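Local coordinates for nitrite transporter NirC (PDB 4FC4), which forms a pentameric channel of the formate/nitrite transporter family that carries nitrite into and out of the cell across the cytoplasmic membrane, at residues 80-93 and 233-247. Residues are numbered along the deposited sequence; the frame is centred on the assembly and turned at random.
Sequences FTGHTMFLTLGVKA and NTLSGVVFMGLGYWY
Thr-84 meets Gly-237 where helix 80-93 comes close to residues 233-247 of helix 219-248, and the pair illustrates how small residues let membrane helices approach: the axes of the two segments pass 7.3 Å apart at a crossing angle of -39°. Packing dominates. The threonine is a knob in the hole made by Asn-233, Thr-234, Gly-237 and Val-238, with OG1 only 3.2 Å from CA of Gly-237. Further along, CG2 of Thr-88 lies over Gly-242 and reaches CD1 of Leu-243, while Leu-89 CD2 rests 3.3 Å from the Gly-242 carbonyl oxygen.

The hydroxyls of Thr-84 and Thr-88 are satisfied within their own helix. With chi1 at 66°, Thr-84 turns OG1 back to donate to Thr-81 O (2.8 Å), and Thr-88 OG1 donates to Thr-84 O, leaving both methyls for the partner helix. Across the interface, CA of Met-85 makes a C-H...O contact with Gly-237 O.

Both helices belong to the aquaporin-like fold of the formate/nitrite channels. At the Thr-81/Asn-233 end, Asn-161 of helix 150-172 bridges the two, its ND2 donating to Thr-81 O and Asn-233 O; Thr-81 OG1 is hydrogen-bonded to NE2 of His-197.

At the far end the contact is a lysine chain on an indole face. Lys-92 lays its aliphatic part over Trp-246, CD standing 3.6 Å from the centroid of the five-membered ring in a CH-pi contact, and ring atom CH2 of Trp-246 lies 3.5 Å from Lys-92 O.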
ATOM      1  N   PHE B  80      27.714   6.058  -4.163  1.00 48.90           N
ATOM      2  CA  PHE B  80      28.441   7.222  -4.604  1.00 46.07           C
ATOM      3  C   PHE B  80      27.482   8.403  -4.807  1.00 46.86           C
ATOM      4  O   PHE B  80      27.834   9.536  -4.447  1.00 46.79           O
ATOM      5  CB  PHE B  80      29.264   6.930  -5.872  1.00 47.76           C
ATOM      6  CG  PHE B  80      29.508   8.152  -6.720  1.00 47.09           C
ATOM      7  CD1 PHE B  80      28.556   8.554  -7.677  1.00 44.47           C
ATOM      8  CD2 PHE B  80      30.664   8.933  -6.534  1.00 44.66           C
ATOM      9  CE1 PHE B  80      28.769   9.701  -8.441  1.00 47.41           C
ATOM     10  CE2 PHE B  80      30.869  10.088  -7.289  1.00 44.12           C
ATOM     11  CZ  PHE B  80      29.931  10.470  -8.247  1.00 45.19           C
ATOM     12  N   THR B  81      26.282   8.153  -5.356  1.00 43.01           N
ATOM     13  CA  THR B  81      25.408   9.276  -5.736  1.00 43.07           C
ATOM     14  C   THR B  81      24.915  10.015  -4.511  1.00 43.01           C
ATOM     15  O   THR B  81      24.691  11.206  -4.557  1.00 47.46           O
ATOM     16  CB  THR B  81      24.236   8.849  -6.652  1.00 42.64           C
ATOM     17  OG1 THR B  81      23.548   7.757  -6.039  1.00 40.69           O
ATOM     18  CG2 THR B  81      24.784   8.400  -8.038  1.00 41.39           C
ATOM     19  N   GLY B  82      24.792   9.309  -3.390  1.00 44.91           N
ATOM     20  CA  GLY B  82      24.359   9.922  -2.120  1.00 43.49           C
ATOM     21  C   GLY B  82      25.550  10.637  -1.489  1.00 47.64           C
ATOM     22  O   GLY B  82      25.393  11.708  -0.893  1.00 49.60           O
ATOM     23  N   HIS B  83      26.738  10.048  -1.637  1.00 43.04           N
ATOM     24  CA  HIS B  83      27.956  10.694  -1.200  1.00 46.26           C
ATOM     25  C   HIS B  83      28.114  12.082  -1.780  1.00 47.19           C
ATOM     26  O   HIS B  83      28.624  13.000  -1.079  1.00 46.47           O
ATOM     27  CB  HIS B  83      29.188   9.803  -1.449  1.00 45.19           C
ATOM     28  CG  HIS B  83      29.336   8.664  -0.463  1.00 44.70           C
ATOM     29  ND1 HIS B  83      30.494   8.021  -0.279  1.00 47.16           N
ATOM     30  CD2 HIS B  83      28.403   8.057   0.402  1.00 49.98           C
ATOM     31  CE1 HIS B  83      30.361   7.063   0.673  1.00 49.03           C
ATOM     32  NE2 HIS B  83      29.073   7.080   1.099  1.00 52.08           N
ATOM     33  N   THR B  84      27.663  12.289  -3.033  1.00 47.33           N
ATOM     34  CA  THR B  84      27.820  13.638  -3.628  1.00 48.19           C
ATOM     35  C   THR B  84      27.158  14.731  -2.760  1.00 48.91           C
ATOM     36  O   THR B  84      27.780  15.828  -2.557  1.00 45.85           O
ATOM     37  CB  THR B  84      27.319  13.777  -5.080  1.00 46.43           C
ATOM     38  OG1 THR B  84      25.915  13.617  -5.104  1.00 46.14           O
ATOM     39  CG2 THR B  84      27.983  12.810  -6.021  1.00 46.22           C
ATOM     40  N   MET B  85      25.921  14.434  -2.278  1.00 46.20           N
ATOM     41  CA  MET B  85      25.202  15.299  -1.307  1.00 47.34           C
ATOM     42  C   MET B  85      25.820  15.335   0.091  1.00 49.02           C
ATOM     43  O   MET B  85      26.058  16.428   0.617  1.00 55.70           O
ATOM     44  CB  MET B  85      23.725  14.937  -1.181  1.00 49.15           C
ATOM     45  CG  MET B  85      22.894  15.814  -0.238  1.00 48.38           C
ATOM     46  SD  MET B  85      21.155  15.233  -0.271  1.00 46.58           S
ATOM     47  CE  MET B  85      21.222  13.768   0.753  1.00 40.91           C
ATOM     48  N   PHE B  86      26.111  14.168   0.669  1.00 45.70           N
ATOM     49  CA  PHE B  86      26.508  14.085   2.073  1.00 47.77           C
ATOM     50  C   PHE B  86      27.799  14.872   2.280  1.00 52.05           C
ATOM     51  O   PHE B  86      27.941  15.729   3.212  1.00 52.91           O
ATOM     52  CB  PHE B  86      26.712  12.607   2.521  1.00 47.80           C
ATOM     53  CG  PHE B  86      25.428  11.812   2.724  1.00 46.59           C
ATOM     54  CD1 PHE B  86      24.422  12.249   3.602  1.00 48.68           C
ATOM     55  CD2 PHE B  86      25.230  10.589   2.052  1.00 46.77           C
ATOM     56  CE1 PHE B  86      23.247  11.489   3.796  1.00 46.04           C
ATOM     57  CE2 PHE B  86      24.061   9.833   2.235  1.00 42.87           C
ATOM     58  CZ  PHE B  86      23.067  10.285   3.095  1.00 41.04           C
ATOM     59  N   LEU B  87      28.755  14.558   1.403  1.00 52.61           N
ATOM     60  CA  LEU B  87      30.074  15.138   1.479  1.00 55.20           C
ATOM     61  C   LEU B  87      30.044  16.639   1.245  1.00 58.21           C
ATOM     62  O   LEU B  87      30.813  17.366   1.850  1.00 62.90           O
ATOM     63  CB  LEU B  87      31.031  14.421   0.542  1.00 54.11           C
ATOM     64  CG  LEU B  87      31.158  12.912   0.795  1.00 53.46           C
ATOM     65  CD1 LEU B  87      32.233  12.342  -0.106  1.00 56.03           C
ATOM     66  CD2 LEU B  87      31.537  12.607   2.239  1.00 55.10           C
ATOM     67  N   THR B  88      29.116  17.107   0.421  1.00 58.42           N
ATOM     68  CA  THR B  88      29.007  18.532   0.131  1.00 59.75           C
ATOM     69  C   THR B  88      28.634  19.262   1.424  1.00 61.96           C
ATOM     70  O   THR B  88      29.347  20.221   1.848  1.00 66.30           O
ATOM     71  CB  THR B  88      27.961  18.792  -0.986  1.00 59.36           C
ATOM     72  OG1 THR B  88      28.532  18.399  -2.246  1.00 59.91           O
ATOM     73  CG2 THR B  88      27.548  20.263  -1.037  1.00 57.24           C
ATOM     74  N   LEU B  89      27.543  18.792   2.038  1.00 55.41           N
ATOM     75  CA  LEU B  89      27.062  19.298   3.310  1.00 55.02           C
ATOM     76  C   LEU B  89      28.140  19.173   4.368  1.00 56.60           C
ATOM     77  O   LEU B  89      28.279  20.062   5.207  1.00 62.47           O
ATOM     78  CB  LEU B  89      25.746  18.591   3.742  1.00 51.42           C
ATOM     79  CG  LEU B  89      24.579  18.995   2.823  1.00 49.90           C
ATOM     80  CD1 LEU B  89      23.291  18.238   3.090  1.00 47.58           C
ATOM     81  CD2 LEU B  89      24.312  20.488   2.962  1.00 50.71           C
ATOM     82  N   GLY B  90      28.909  18.087   4.342  1.00 55.75           N
ATOM     83  CA  GLY B  90      30.066  17.930   5.260  1.00 56.57           C
ATOM     84  C   GLY B  90      31.128  19.015   5.094  1.00 58.46           C
ATOM     85  O   GLY B  90      31.583  19.615   6.096  1.00 57.70           O
ATOM     86  N   VAL B  91      31.498  19.308   3.842  1.00 56.08           N
ATOM     87  CA  VAL B  91      32.471  20.405   3.586  1.00 58.17           C
ATOM     88  C   VAL B  91      31.875  21.727   4.071  1.00 58.27           C
ATOM     89  O   VAL B  91      32.531  22.485   4.782  1.00 59.17           O
ATOM     90  CB  VAL B  91      32.908  20.475   2.087  1.00 57.94           C
ATOM     91  CG1 VAL B  91      33.767  21.697   1.811  1.00 57.79           C
ATOM     92  CG2 VAL B  91      33.641  19.187   1.672  1.00 57.05           C
ATOM     93  N   LYS B  92      30.615  21.975   3.722  1.00 56.89           N
ATOM     94  CA  LYS B  92      29.932  23.217   4.102  1.00 58.87           C
ATOM     95  C   LYS B  92      29.804  23.382   5.643  1.00 62.90           C
ATOM     96  O   LYS B  92      30.038  24.459   6.188  1.00 64.33           O
ATOM     97  CB  LYS B  92      28.572  23.321   3.364  1.00 57.34           C
ATOM     98  CG  LYS B  92      28.659  23.950   1.960  1.00 56.67           C
ATOM     99  CD  LYS B  92      28.716  25.477   2.082  1.00 59.12           C
ATOM    100  CE  LYS B  92      29.469  26.153   0.950  1.00 60.99           C
ATOM    101  NZ  LYS B  92      30.395  27.146   1.520  1.00 64.29           N
ATOM    102  N   ALA B  93      29.491  22.303   6.363  1.00 63.23           N
ATOM    103  CA  ALA B  93      29.383  22.359   7.826  1.00 62.80           C
ATOM    104  C   ALA B  93      30.730  22.412   8.537  1.00 65.90           C
ATOM    105  O   ALA B  93      30.798  22.746   9.715  1.00 70.04           O
ATOM    106  CB  ALA B  93      28.610  21.163   8.324  1.00 65.00           C
ATOM    107  N   ASN B 233      24.956  13.355 -12.276  1.00 48.06           N
ATOM    108  CA  ASN B 233      24.580  12.945 -10.911  1.00 46.57           C
ATOM    109  C   ASN B 233      25.217  13.886  -9.859  1.00 50.22           C
ATOM    110  O   ASN B 233      24.552  14.259  -8.861  1.00 48.56           O
ATOM    111  CB  ASN B 233      25.012  11.493 -10.598  1.00 40.41           C
ATOM    112  CG  ASN B 233      24.196  10.436 -11.323  1.00 43.81           C
ATOM    113  OD1 ASN B 233      24.632   9.270 -11.411  1.00 44.00           O
ATOM    114  ND2 ASN B 233      22.992  10.798 -11.812  1.00 45.09           N
ATOM    115  N   THR B 234      26.499  14.225 -10.088  1.00 46.14           N
ATOM    116  CA  THR B 234      27.309  15.017  -9.180  1.00 49.90           C
ATOM    117  C   THR B 234      26.837  16.471  -9.095  1.00 52.63           C
ATOM    118  O   THR B 234      26.652  16.973  -8.000  1.00 54.92           O
ATOM    119  CB  THR B 234      28.798  14.982  -9.602  1.00 49.92           C
ATOM    120  OG1 THR B 234      29.195  13.608  -9.711  1.00 52.68           O
ATOM    121  CG2 THR B 234      29.680  15.687  -8.588  1.00 47.17           C
ATOM    122  N   LEU B 235      26.624  17.124 -10.239  1.00 51.77           N
ATOM    123  CA  LEU B 235      25.874  18.399 -10.279  1.00 52.49           C
ATOM    124  C   LEU B 235      24.654  18.512  -9.322  1.00 48.97           C
ATOM    125  O   LEU B 235      24.588  19.418  -8.491  1.00 53.80           O
ATOM    126  CB  LEU B 235      25.408  18.753 -11.710  1.00 48.82           C
ATOM    127  CG  LEU B 235      24.632  20.075 -11.753  1.00 48.96           C
ATOM    128  CD1 LEU B 235      25.482  21.216 -11.203  1.00 50.53           C
ATOM    129  CD2 LEU B 235      24.200  20.445 -13.162  1.00 52.34           C
ATOM    130  N   SER B 236      23.672  17.647  -9.487  1.00 46.42           N
ATOM    131  CA  SER B 236      22.422  17.736  -8.696  1.00 45.00           C
ATOM    132  C   SER B 236      22.627  17.381  -7.192  1.00 47.05           C
ATOM    133  O   SER B 236      22.028  18.011  -6.320  1.00 50.84           O
ATOM    134  CB  SER B 236      21.313  16.921  -9.341  1.00 42.05           C
ATOM    135  OG  SER B 236      21.720  15.578  -9.605  1.00 46.54           O
ATOM    136  N   GLY B 237      23.519  16.433  -6.893  1.00 46.78           N
ATOM    137  CA  GLY B 237      23.824  16.056  -5.525  1.00 44.37           C
ATOM    138  C   GLY B 237      24.513  17.188  -4.806  1.00 46.71           C
ATOM    139  O   GLY B 237      24.083  17.591  -3.735  1.00 47.85           O
ATOM    140  N   VAL B 238      25.579  17.714  -5.411  1.00 48.16           N
ATOM    141  CA  VAL B 238      26.400  18.783  -4.835  1.00 48.76           C
ATOM    142  C   VAL B 238      25.623  20.110  -4.770  1.00 50.45           C
ATOM    143  O   VAL B 238      25.597  20.758  -3.724  1.00 51.00           O
ATOM    144  CB  VAL B 238      27.738  18.949  -5.627  1.00 51.11           C
ATOM    145  CG1 VAL B 238      28.560  20.160  -5.161  1.00 51.79           C
ATOM    146  CG2 VAL B 238      28.556  17.664  -5.534  1.00 50.35           C
ATOM    147  N   VAL B 239      24.969  20.491  -5.873  1.00 50.34           N
ATOM    148  CA  VAL B 239      24.453  21.864  -6.032  1.00 52.26           C
ATOM    149  C   VAL B 239      22.968  21.966  -5.708  1.00 50.94           C
ATOM    150  O   VAL B 239      22.578  22.729  -4.815  1.00 51.34           O
ATOM    151  CB  VAL B 239      24.754  22.479  -7.425  1.00 52.37           C
ATOM    152  CG1 VAL B 239      24.132  23.862  -7.542  1.00 55.20           C
ATOM    153  CG2 VAL B 239      26.249  22.594  -7.686  1.00 52.48           C
ATOM    154  N   PHE B 240      22.137  21.202  -6.419  1.00 50.36           N
ATOM    155  CA  PHE B 240      20.685  21.340  -6.223  1.00 49.30           C
ATOM    156  C   PHE B 240      20.302  20.894  -4.830  1.00 49.04           C
ATOM    157  O   PHE B 240      19.389  21.473  -4.256  1.00 55.19           O
ATOM    158  CB  PHE B 240      19.823  20.558  -7.219  1.00 45.87           C
ATOM    159  CG  PHE B 240      20.132  20.807  -8.653  1.00 46.08           C
ATOM    160  CD1 PHE B 240      20.858  21.933  -9.080  1.00 48.55           C
ATOM    161  CD2 PHE B 240      19.649  19.911  -9.620  1.00 45.31           C
ATOM    162  CE1 PHE B 240      21.124  22.139 -10.436  1.00 48.43           C
ATOM    163  CE2 PHE B 240      19.911  20.118 -10.973  1.00 45.30           C
ATOM    164  CZ  PHE B 240      20.642  21.226 -11.391  1.00 46.21           C
ATOM    165  N   MET B 241      20.965  19.865  -4.299  1.00 44.81           N
ATOM    166  CA  MET B 241      20.593  19.366  -2.986  1.00 44.93           C
ATOM    167  C   MET B 241      21.525  19.896  -1.911  1.00 47.64           C
ATOM    168  O   MET B 241      21.081  20.618  -1.015  1.00 52.81           O
ATOM    169  CB  MET B 241      20.422  17.832  -2.945  1.00 43.69           C
ATOM    170  CG  MET B 241      19.216  17.317  -3.728  1.00 40.00           C
ATOM    171  SD  MET B 241      17.628  17.729  -3.002  1.00 46.30           S
ATOM    172  CE  MET B 241      17.688  16.706  -1.518  1.00 38.79           C
ATOM    173  N   GLY B 242      22.808  19.591  -2.010  1.00 49.22           N
ATOM    174  CA  GLY B 242      23.772  20.071  -1.011  1.00 50.22           C
ATOM    175  C   GLY B 242      23.742  21.576  -0.853  1.00 53.24           C
ATOM    176  O   GLY B 242      23.442  22.130   0.242  1.00 56.45           O
ATOM    177  N   LEU B 243      24.048  22.265  -1.942  1.00 52.30           N
ATOM    178  CA  LEU B 243      24.165  23.701  -1.859  1.00 52.34           C
ATOM    179  C   LEU B 243      22.782  24.318  -1.791  1.00 51.32           C
ATOM    180  O   LEU B 243      22.582  25.269  -1.066  1.00 52.61           O
ATOM    181  CB  LEU B 243      24.975  24.239  -3.026  1.00 53.59           C
ATOM    182  CG  LEU B 243      26.378  24.744  -2.740  1.00 57.44           C
ATOM    183  CD1 LEU B 243      27.137  23.826  -1.801  1.00 56.84           C
ATOM    184  CD2 LEU B 243      27.142  24.996  -4.042  1.00 54.99           C
ATOM    185  N   GLY B 244      21.821  23.740  -2.515  1.00 51.69           N
ATOM    186  CA  GLY B 244      20.407  24.156  -2.398  1.00 51.58           C
ATOM    187  C   GLY B 244      19.911  24.275  -0.965  1.00 50.22           C
ATOM    188  O   GLY B 244      19.480  25.342  -0.522  1.00 52.76           O
ATOM    189  N   TYR B 245      20.006  23.183  -0.219  1.00 47.60           N
ATOM    190  CA  TYR B 245      19.469  23.192   1.149  1.00 49.01           C
ATOM    191  C   TYR B 245      20.314  23.982   2.139  1.00 51.10           C
ATOM    192  O   TYR B 245      19.780  24.626   3.055  1.00 52.36           O
ATOM    193  CB  TYR B 245      19.118  21.801   1.640  1.00 46.83           C
ATOM    194  CG  TYR B 245      17.731  21.368   1.154  1.00 44.04           C
ATOM    195  CD1 TYR B 245      16.592  21.945   1.704  1.00 44.34           C
ATOM    196  CD2 TYR B 245      17.567  20.360   0.195  1.00 43.04           C
ATOM    197  CE1 TYR B 245      15.310  21.572   1.318  1.00 44.60           C
ATOM    198  CE2 TYR B 245      16.262  19.951  -0.197  1.00 43.59           C
ATOM    199  CZ  TYR B 245      15.148  20.595   0.363  1.00 44.18           C
ATOM    200  OH  TYR B 245      13.868  20.302   0.026  1.00 44.95           O
ATOM    201  N   TRP B 246      21.622  23.992   1.904  1.00 52.01           N
ATOM    202  CA  TRP B 246      22.514  24.887   2.632  1.00 54.37           C
ATOM    203  C   TRP B 246      22.069  26.333   2.560  1.00 55.82           C
ATOM    204  O   TRP B 246      21.904  26.961   3.581  1.00 54.25           O
ATOM    205  CB  TRP B 246      23.965  24.736   2.194  1.00 54.60           C
ATOM    206  CG  TRP B 246      24.877  25.571   3.056  1.00 58.16           C
ATOM    207  CD1 TRP B 246      25.396  26.843   2.774  1.00 58.04           C
ATOM    208  CD2 TRP B 246      25.379  25.238   4.405  1.00 58.88           C
ATOM    209  NE1 TRP B 246      26.163  27.285   3.809  1.00 60.67           N
ATOM    210  CE2 TRP B 246      26.189  26.376   4.828  1.00 61.09           C
ATOM    211  CE3 TRP B 246      25.239  24.148   5.267  1.00 59.52           C
ATOM    212  CZ2 TRP B 246      26.845  26.398   6.063  1.00 62.87           C
ATOM    213  CZ3 TRP B 246      25.890  24.187   6.522  1.00 60.65           C
ATOM    214  CH2 TRP B 246      26.688  25.289   6.904  1.00 60.97           C
ATOM    215  N   TYR B 247      21.804  26.868   1.370  1.00 58.59           N
ATOM    216  CA  TYR B 247      21.357  28.282   1.293  1.00 61.23           C
ATOM    217  C   TYR B 247      19.876  28.526   1.610  1.00 62.02           C
ATOM    218  O   TYR B 247      19.453  29.663   1.606  1.00 63.47           O
ATOM    219  CB  TYR B 247      21.742  28.907  -0.040  1.00 59.94           C
ATOM    220  CG  TYR B 247      23.228  29.018  -0.156  1.00 62.00           C
ATOM    221  CD1 TYR B 247      23.934  30.004   0.572  1.00 64.11           C
ATOM    222  CD2 TYR B 247      23.952  28.119  -0.952  1.00 60.80           C
ATOM    223  CE1 TYR B 247      25.317  30.111   0.500  1.00 64.28           C
ATOM    224  CE2 TYR B 247      25.341  28.229  -1.043  1.00 63.02           C
ATOM    225  CZ  TYR B 247      26.006  29.223  -0.315  1.00 64.43           C
ATOM    226  OH  TYR B 247      27.367  29.297  -0.386  1.00 66.79           O
TER